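Local atomic coordinates of major capsid protein P2 (Pseudoalteromonas phage pm2, PDB entry 2VVF), a protein that builds the capsid shell of a lipid-containing marine bacteriophage as a homotrimer of double jelly-roll subunits. Residues 2-16 and 121-135. Numbering follows the deposited sequence.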
ATOM      1  N   ARG A   2      -9.365   5.304  19.397  1.00 28.59           N
ATOM      2  CA  ARG A   2      -8.618   4.234  20.046  1.00 28.25           C
ATOM      3  C   ARG A   2      -7.954   4.774  21.303  1.00 32.15           C
ATOM      4  O   ARG A   2      -7.817   5.985  21.472  1.00 31.64           O
ATOM      5  CB  ARG A   2      -7.546   3.677  19.106  1.00 27.94           C
ATOM      6  CG  ARG A   2      -8.084   2.900  17.916  1.00 35.37           C
ATOM      7  CD  ARG A   2      -7.151   3.020  16.721  1.00 40.93           C
ATOM      8  NE  ARG A   2      -6.281   1.857  16.577  1.00 43.93           N
ATOM      9  CZ  ARG A   2      -5.007   1.916  16.203  1.00 54.00           C
ATOM     10  NH1 ARG A   2      -4.442   3.085  15.938  1.00 36.45           N
ATOM     11  NH2 ARG A   2      -4.295   0.803  16.097  1.00 41.82           N
ATOM     12  N   SER A   3      -7.535   3.868  22.177  1.00 28.95           N
ATOM     13  CA  SER A   3      -6.859   4.254  23.406  1.00 28.76           C
ATOM     14  C   SER A   3      -5.510   3.556  23.497  1.00 32.57           C
ATOM     15  O   SER A   3      -5.419   2.340  23.333  1.00 31.92           O
ATOM     16  CB  SER A   3      -7.713   3.911  24.628  1.00 32.40           C
ATOM     17  OG  SER A   3      -8.493   2.752  24.399  1.00 42.05           O
ATOM     18  N   PHE A   4      -4.466   4.340  23.736  1.00 29.33           N
ATOM     19  CA  PHE A   4      -3.119   3.806  23.881  1.00 29.23           C
ATOM     20  C   PHE A   4      -2.778   3.820  25.364  1.00 33.58           C
ATOM     21  O   PHE A   4      -2.717   4.883  25.982  1.00 33.06           O
ATOM     22  CB  PHE A   4      -2.122   4.652  23.091  1.00 31.00           C
ATOM     23  CG  PHE A   4      -2.306   4.570  21.602  1.00 32.52           C
ATOM     24  CD1 PHE A   4      -3.390   3.897  21.065  1.00 35.69           C
ATOM     25  CD2 PHE A   4      -1.397   5.161  20.743  1.00 34.74           C
ATOM     26  CE1 PHE A   4      -3.564   3.814  19.697  1.00 36.53           C
ATOM     27  CE2 PHE A   4      -1.565   5.079  19.373  1.00 37.63           C
ATOM     28  CZ  PHE A   4      -2.651   4.405  18.850  1.00 35.66           C
ATOM     29  N   LEU A   5      -2.605   2.633  25.939  1.00 30.56           N
ATOM     30  CA  LEU A   5      -2.337   2.510  27.366  1.00 30.57           C
ATOM     31  C   LEU A   5      -1.008   1.851  27.699  1.00 34.31           C
ATOM     32  O   LEU A   5      -0.585   0.899  27.042  1.00 33.72           O
ATOM     33  CB  LEU A   5      -3.459   1.716  28.041  1.00 30.80           C
ATOM     34  CG  LEU A   5      -4.588   2.498  28.714  1.00 35.82           C
ATOM     35  CD1 LEU A   5      -5.061   3.638  27.824  1.00 36.05           C
ATOM     36  CD2 LEU A   5      -5.738   1.561  29.045  1.00 38.70           C
ATOM     37  N   ASN A   6      -0.383   2.334  28.767  1.00 30.95           N
ATOM     38  CA  ASN A   6       0.853   1.755  29.264  1.00 30.71           C
ATOM     39  C   ASN A   6       0.429   0.655  30.229  1.00 34.85           C
ATOM     40  O   ASN A   6       0.042   0.932  31.363  1.00 34.67           O
ATOM     41  CB  ASN A   6       1.677   2.809  30.010  1.00 30.75           C
ATOM     42  CG  ASN A   6       2.634   3.556  29.098  1.00 49.31           C
ATOM     43  OD1 ASN A   6       3.411   2.951  28.362  1.00 42.83           O
ATOM     44  ND2 ASN A   6       2.590   4.882  29.157  1.00 40.47           N
ATOM     45  N   LEU A   7       0.444  -0.586  29.754  1.00 31.35           N
ATOM     46  CA  LEU A   7       0.026  -1.721  30.567  1.00 31.15           C
ATOM     47  C   LEU A   7       0.712  -1.747  31.929  1.00 35.53           C
ATOM     48  O   LEU A   7       1.808  -1.209  32.098  1.00 34.91           O
ATOM     49  CB  LEU A   7       0.271  -3.035  29.823  1.00 31.11           C
ATOM     50  CG  LEU A   7      -0.950  -3.686  29.167  1.00 35.55           C
ATOM     51  CD1 LEU A   7      -2.058  -2.667  28.945  1.00 35.60           C
ATOM     52  CD2 LEU A   7      -0.566  -4.363  27.862  1.00 37.48           C
ATOM     53  N   ASN A   8       0.057  -2.376  32.900  1.00 32.61           N
ATOM     54  CA  ASN A   8       0.607  -2.488  34.245  1.00 32.47           C
ATOM     55  C   ASN A   8       1.968  -3.169  34.188  1.00 36.49           C
ATOM     56  O   ASN A   8       2.258  -3.919  33.253  1.00 36.14           O
ATOM     57  CB  ASN A   8      -0.339  -3.278  35.150  1.00 33.45           C
ATOM     58  CG  ASN A   8      -1.441  -2.415  35.735  1.00 56.72           C
ATOM     59  OD1 ASN A   8      -1.350  -1.188  35.732  1.00 49.83           O
ATOM     60  ND2 ASN A   8      -2.490  -3.056  36.240  1.00 49.38           N
ATOM     61  N   SER A   9       2.802  -2.897  35.184  1.00 33.14           N
ATOM     62  CA  SER A   9       4.136  -3.478  35.237  1.00 32.98           C
ATOM     63  C   SER A   9       4.088  -5.004  35.242  1.00 36.52           C
ATOM     64  O   SER A   9       3.241  -5.605  35.903  1.00 36.16           O
ATOM     65  CB  SER A   9       4.887  -2.967  36.468  1.00 36.90           C
ATOM     66  OG  SER A   9       5.800  -3.936  36.950  1.00 47.03           O
ATOM     67  N   ILE A  10       4.994  -5.625  34.490  1.00 32.79           N
ATOM     68  CA  ILE A  10       5.064  -7.082  34.432  1.00 32.42           C
ATOM     69  C   ILE A  10       5.738  -7.593  35.702  1.00 36.23           C
ATOM     70  O   ILE A  10       6.873  -7.225  36.007  1.00 35.88           O
ATOM     71  CB  ILE A  10       5.782  -7.576  33.156  1.00 35.26           C
ATOM     72  CG1 ILE A  10       5.045  -7.089  31.907  1.00 35.43           C
ATOM     73  CG2 ILE A  10       5.879  -9.095  33.153  1.00 35.70           C
ATOM     74  CD1 ILE A  10       5.770  -7.388  30.613  1.00 41.20           C
ATOM     75  N   PRO A  11       5.020  -8.416  36.455  1.00 32.69           N
ATOM     76  CA  PRO A  11       5.521  -8.934  37.726  1.00 32.41           C
ATOM     77  C   PRO A  11       6.681  -9.918  37.616  1.00 36.20           C
ATOM     78  O   PRO A  11       6.682 -10.813  36.770  1.00 35.70           O
ATOM     79  CB  PRO A  11       4.297  -9.630  38.332  1.00 34.10           C
ATOM     80  CG  PRO A  11       3.123  -8.996  37.669  1.00 38.53           C
ATOM     81  CD  PRO A  11       3.579  -8.667  36.281  1.00 34.15           C
ATOM     82  N   ASN A  12       7.655  -9.751  38.505  1.00 32.80           N
ATOM     83  CA  ASN A  12       8.813 -10.633  38.600  1.00 32.54           C
ATOM     84  C   ASN A  12       9.564 -10.906  37.304  1.00 36.03           C
ATOM     85  O   ASN A  12       9.695 -12.058  36.888  1.00 35.55           O
ATOM     86  CB  ASN A  12       8.421 -11.949  39.270  1.00 33.12           C
ATOM     87  CG  ASN A  12       7.432 -11.748  40.400  1.00 53.54           C
ATOM     88  OD1 ASN A  12       7.699 -11.007  41.346  1.00 48.13           O
ATOM     89  ND2 ASN A  12       6.273 -12.386  40.294  1.00 44.04           N
ATOM     90  N   VAL A  13      10.103  -9.856  36.696  1.00 32.40           N
ATOM     91  CA  VAL A  13      10.879 -10.010  35.472  1.00 32.09           C
ATOM     92  C   VAL A  13      12.344 -10.262  35.820  1.00 35.78           C
ATOM     93  O   VAL A  13      13.087  -9.335  36.146  1.00 35.25           O
ATOM     94  CB  VAL A  13      10.720  -8.799  34.535  1.00 35.84           C
ATOM     95  CG1 VAL A  13      11.671  -8.913  33.350  1.00 35.55           C
ATOM     96  CG2 VAL A  13       9.282  -8.677  34.060  1.00 35.66           C
ATOM     97  N   ALA A  14      12.751 -11.527  35.768  1.00 32.22           N
ATOM     98  CA  ALA A  14      14.124 -11.899  36.078  1.00 31.94           C
ATOM     99  C   ALA A  14      14.526 -13.152  35.311  1.00 35.67           C
ATOM    100  O   ALA A  14      13.671 -13.919  34.866  1.00 35.20           O
ATOM    101  CB  ALA A  14      14.290 -12.116  37.573  1.00 32.67           C
ATOM    102  N   ALA A  15      15.830 -13.357  35.165  1.00 32.03           N
ATOM    103  CA  ALA A  15      16.350 -14.518  34.454  1.00 31.69           C
ATOM    104  C   ALA A  15      15.891 -15.828  35.092  1.00 35.20           C
ATOM    105  O   ALA A  15      15.947 -15.990  36.310  1.00 34.93           O
ATOM    106  CB  ALA A  15      17.866 -14.460  34.386  1.00 32.42           C
ATOM    107  N   GLY A  16      15.436 -16.759  34.259  1.00 31.35           N
ATOM    108  CA  GLY A  16      14.978 -18.063  34.727  1.00 30.91           C
ATOM    109  C   GLY A  16      13.568 -18.018  35.309  1.00 34.22           C
ATOM    110  O   GLY A  16      13.052 -19.029  35.787  1.00 33.80           O
ATOM    111  N   ASP A 121      14.768 -16.996  29.850  1.00 34.93           N
ATOM    112  CA  ASP A 121      15.937 -17.866  29.915  1.00 35.33           C
ATOM    113  C   ASP A 121      16.837 -17.507  31.093  1.00 40.28           C
ATOM    114  O   ASP A 121      16.889 -16.355  31.526  1.00 39.80           O
ATOM    115  CB  ASP A 121      16.727 -17.821  28.606  1.00 37.17           C
ATOM    116  CG  ASP A 121      17.775 -18.916  28.521  1.00 47.23           C
ATOM    117  OD1 ASP A 121      17.396 -20.091  28.341  1.00 47.83           O
ATOM    118  OD2 ASP A 121      18.978 -18.601  28.637  1.00 53.08           O
ATOM    119  N   GLU A 122      17.545 -18.506  31.605  1.00 37.75           N
ATOM    120  CA  GLU A 122      18.442 -18.322  32.739  1.00 37.94           C
ATOM    121  C   GLU A 122      19.660 -17.473  32.383  1.00 41.80           C
ATOM    122  O   GLU A 122      20.235 -16.809  33.246  1.00 41.35           O
ATOM    123  CB  GLU A 122      18.902 -19.681  33.265  1.00 39.51           C
ATOM    124  CG  GLU A 122      19.020 -19.757  34.774  1.00 52.56           C
ATOM    125  CD  GLU A 122      19.443 -21.133  35.249  1.00 80.67           C
ATOM    126  OE1 GLU A 122      18.777 -22.122  34.876  1.00 79.70           O
ATOM    127  OE2 GLU A 122      20.447 -21.225  35.987  1.00 77.28           O
ATOM    128  N   ALA A 123      20.054 -17.511  31.113  1.00 38.34           N
ATOM    129  CA  ALA A 123      21.216 -16.766  30.642  1.00 38.15           C
ATOM    130  C   ALA A 123      20.940 -15.278  30.436  1.00 42.23           C
ATOM    131  O   ALA A 123      21.859 -14.504  30.162  1.00 42.02           O
ATOM    132  CB  ALA A 123      21.759 -17.388  29.364  1.00 38.83           C
ATOM    133  N   ALA A 124      19.677 -14.883  30.563  1.00 38.66           N
ATOM    134  CA  ALA A 124      19.290 -13.486  30.380  1.00 38.44           C
ATOM    135  C   ALA A 124      20.163 -12.545  31.205  1.00 42.46           C
ATOM    136  O   ALA A 124      20.245 -12.670  32.426  1.00 42.21           O
ATOM    137  CB  ALA A 124      17.816 -13.290  30.721  1.00 39.12           C
ATOM    138  N   ALA A 125      20.811 -11.604  30.526  1.00 39.08           N
ATOM    139  CA  ALA A 125      21.692 -10.638  31.179  1.00 38.91           C
ATOM    140  C   ALA A 125      21.015  -9.895  32.331  1.00 42.46           C
ATOM    141  O   ALA A 125      21.401 -10.041  33.490  1.00 42.24           O
ATOM    142  CB  ALA A 125      22.244  -9.652  30.158  1.00 39.66           C
ATOM    143  N   GLY A 126      20.017  -9.082  32.002  1.00 38.46           N
ATOM    144  CA  GLY A 126      19.284  -8.308  32.999  1.00 37.96           C
ATOM    145  C   GLY A 126      17.920  -7.926  32.432  1.00 40.86           C
ATOM    146  O   GLY A 126      17.634  -6.751  32.203  1.00 40.36           O
ATOM    147  N   PRO A 127      17.094  -8.941  32.194  1.00 36.62           N
ATOM    148  CA  PRO A 127      15.768  -8.763  31.609  1.00 36.04           C
ATOM    149  C   PRO A 127      14.966  -7.571  32.122  1.00 38.68           C
ATOM    150  O   PRO A 127      14.858  -7.341  33.328  1.00 38.27           O
ATOM    151  CB  PRO A 127      15.055 -10.074  31.954  1.00 37.82           C
ATOM    152  CG  PRO A 127      15.766 -10.591  33.148  1.00 42.37           C
ATOM    153  CD  PRO A 127      17.196 -10.191  32.965  1.00 38.03           C
ATOM    154  N   LYS A 128      14.385  -6.833  31.180  1.00 34.24           N
ATOM    155  CA  LYS A 128      13.543  -5.680  31.475  1.00 33.58           C
ATOM    156  C   LYS A 128      12.436  -5.671  30.427  1.00 36.16           C
ATOM    157  O   LYS A 128      12.704  -5.525  29.236  1.00 35.82           O
ATOM    158  CB  LYS A 128      14.352  -4.383  31.387  1.00 36.18           C
ATOM    159  CG  LYS A 128      14.765  -3.810  32.734  1.00 50.56           C
ATOM    160  CD  LYS A 128      16.033  -2.980  32.613  1.00 60.21           C
ATOM    161  CE  LYS A 128      16.808  -2.961  33.920  1.00 70.19           C
ATOM    162  NZ  LYS A 128      17.750  -1.810  33.990  1.00 78.95           N
ATOM    163  N   LEU A 129      11.198  -5.870  30.862  1.00 31.74           N
ATOM    164  CA  LEU A 129      10.079  -5.922  29.932  1.00 30.93           C
ATOM    165  C   LEU A 129       8.885  -5.076  30.353  1.00 33.31           C
ATOM    166  O   LEU A 129       8.465  -5.097  31.510  1.00 32.71           O
ATOM    167  CB  LEU A 129       9.636  -7.369  29.702  1.00 30.96           C
ATOM    168  CG  LEU A 129      10.731  -8.372  29.338  1.00 35.60           C
ATOM    169  CD1 LEU A 129      10.514  -9.686  30.074  1.00 35.81           C
ATOM    170  CD2 LEU A 129      10.771  -8.597  27.835  1.00 37.90           C
ATOM    171  N   SER A 130       8.334  -4.347  29.389  1.00 28.91           N
ATOM    172  CA  SER A 130       7.162  -3.510  29.611  1.00 28.20           C
ATOM    173  C   SER A 130       6.254  -3.654  28.396  1.00 30.92           C
ATOM    174  O   SER A 130       6.705  -4.058  27.323  1.00 30.48           O
ATOM    175  CB  SER A 130       7.568  -2.047  29.797  1.00 31.31           C
ATOM    176  OG  SER A 130       8.380  -1.605  28.723  1.00 39.63           O
ATOM    177  N   ALA A 131       4.976  -3.338  28.563  1.00 26.47           N
ATOM    178  CA  ALA A 131       4.029  -3.472  27.467  1.00 25.75           C
ATOM    179  C   ALA A 131       3.077  -2.291  27.329  1.00 28.50           C
ATOM    180  O   ALA A 131       2.672  -1.680  28.320  1.00 27.80           O
ATOM    181  CB  ALA A 131       3.248  -4.774  27.596  1.00 26.44           C
ATOM    182  N   ILE A 132       2.718  -1.992  26.086  1.00 24.34           N
ATOM    183  CA  ILE A 132       1.785  -0.921  25.773  1.00 23.84           C
ATOM    184  C   ILE A 132       0.656  -1.530  24.950  1.00 27.14           C
ATOM    185  O   ILE A 132       0.894  -2.388  24.102  1.00 26.60           O
ATOM    186  CB  ILE A 132       2.476   0.226  25.008  1.00 26.96           C
ATOM    187  CG1 ILE A 132       3.282   1.103  25.969  1.00 27.31           C
ATOM    188  CG2 ILE A 132       1.448   1.059  24.250  1.00 27.53           C
ATOM    189  CD1 ILE A 132       4.180   2.106  25.275  1.00 33.33           C
ATOM    190  N   ALA A 133      -0.574  -1.104  25.213  1.00 23.45           N
ATOM    191  CA  ALA A 133      -1.719  -1.650  24.499  1.00 23.08           C
ATOM    192  C   ALA A 133      -2.463  -0.634  23.639  1.00 27.11           C
ATOM    193  O   ALA A 133      -2.813   0.455  24.096  1.00 26.55           O
ATOM    194  CB  ALA A 133      -2.677  -2.326  25.467  1.00 23.75           C
ATOM    195  N   GLN A 134      -2.716  -1.015  22.392  1.00 23.82           N
ATOM    196  CA  GLN A 134      -3.496  -0.194  21.476  1.00 23.68           C
ATOM    197  C   GLN A 134      -4.870  -0.853  21.451  1.00 28.34           C
ATOM    198  O   GLN A 134      -5.066  -1.878  20.795  1.00 28.08           O
ATOM    199  CB  GLN A 134      -2.881  -0.208  20.075  1.00 24.81           C
ATOM    200  CG  GLN A 134      -1.423   0.212  20.029  1.00 32.47           C
ATOM    201  CD  GLN A 134      -0.886   0.261  18.617  1.00 43.78           C
ATOM    202  OE1 GLN A 134      -1.619   0.554  17.675  1.00 37.92           O
ATOM    203  NE2 GLN A 134       0.398  -0.036  18.460  1.00 33.87           N
ATOM    204  N   LYS A 135      -5.798  -0.308  22.228  1.00 25.32           N
ATOM    205  CA  LYS A 135      -7.119  -0.902  22.352  1.00 25.25           C
ATOM    206  C   LYS A 135      -8.240  -0.144  21.655  1.00 29.91           C
ATOM    207  O   LYS A 135      -8.068   0.990  21.208  1.00 29.48           O
ATOM    208  CB  LYS A 135      -7.471  -1.116  23.827  1.00 27.48           C
ATOM    209  CG  LYS A 135      -6.276  -1.414  24.719  1.00 37.63           C
ATOM    210  CD  LYS A 135      -6.629  -1.245  26.188  1.00 45.54           C
ATOM    211  CE  LYS A 135      -7.950  -1.920  26.517  1.00 53.81           C
ATOM    212  NZ  LYS A 135      -8.324  -1.751  27.948  1.00 61.54           N
TER
HETATM  213  O   HOH W   1       6.930  -3.299  33.218  1.00 26.04           O
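Leu5 and Ala133 face each other as a hydrogen-bonded pair of the antiparallel ladder joining strands 3-6 and 128-135, Ala133 N reaching Leu5 O at 2.7 Å. On the opposite sheet face, CG of Gln134 lies over one face of the Phe4 ring, near the ring's border, and the amide is tilted 46° from that ring. Gln134, its chain running straight on past CG (chi2 -177°), carries OE1 to 3.1 Å from Arg2 NH2; Tyr210 of the second subunit hydrogen-bonds both atoms, while Glu30 pairs with Arg2 NE.

Beyond Leu7 the ladder gives way to side-chain packing. Leu7 forks over small residues: CD1 meets Ala133 CB at 3.5 Å, and CD2 touches the methyls of both Ala131 and Ala133; such small side chains are consistent with the leucine's close approach to the strand. A water bridges Ile10 N and Leu129 O where the backbones have parted. In Val13 a chi1 of 173° swings CG1 away from the backbone N, directing that methyl to Leu129 CD1 at 3.6 Å; it also touches Pro127, whose CG abuts Ala15 N.

Within the N-terminal jelly roll, apolar branches thus pack the irregular run after Leu7 onto the 121-135 segment, whereas the polar ends of Arg2 and Gln134 tie the ladder to the neighbouring subunit of the trimer.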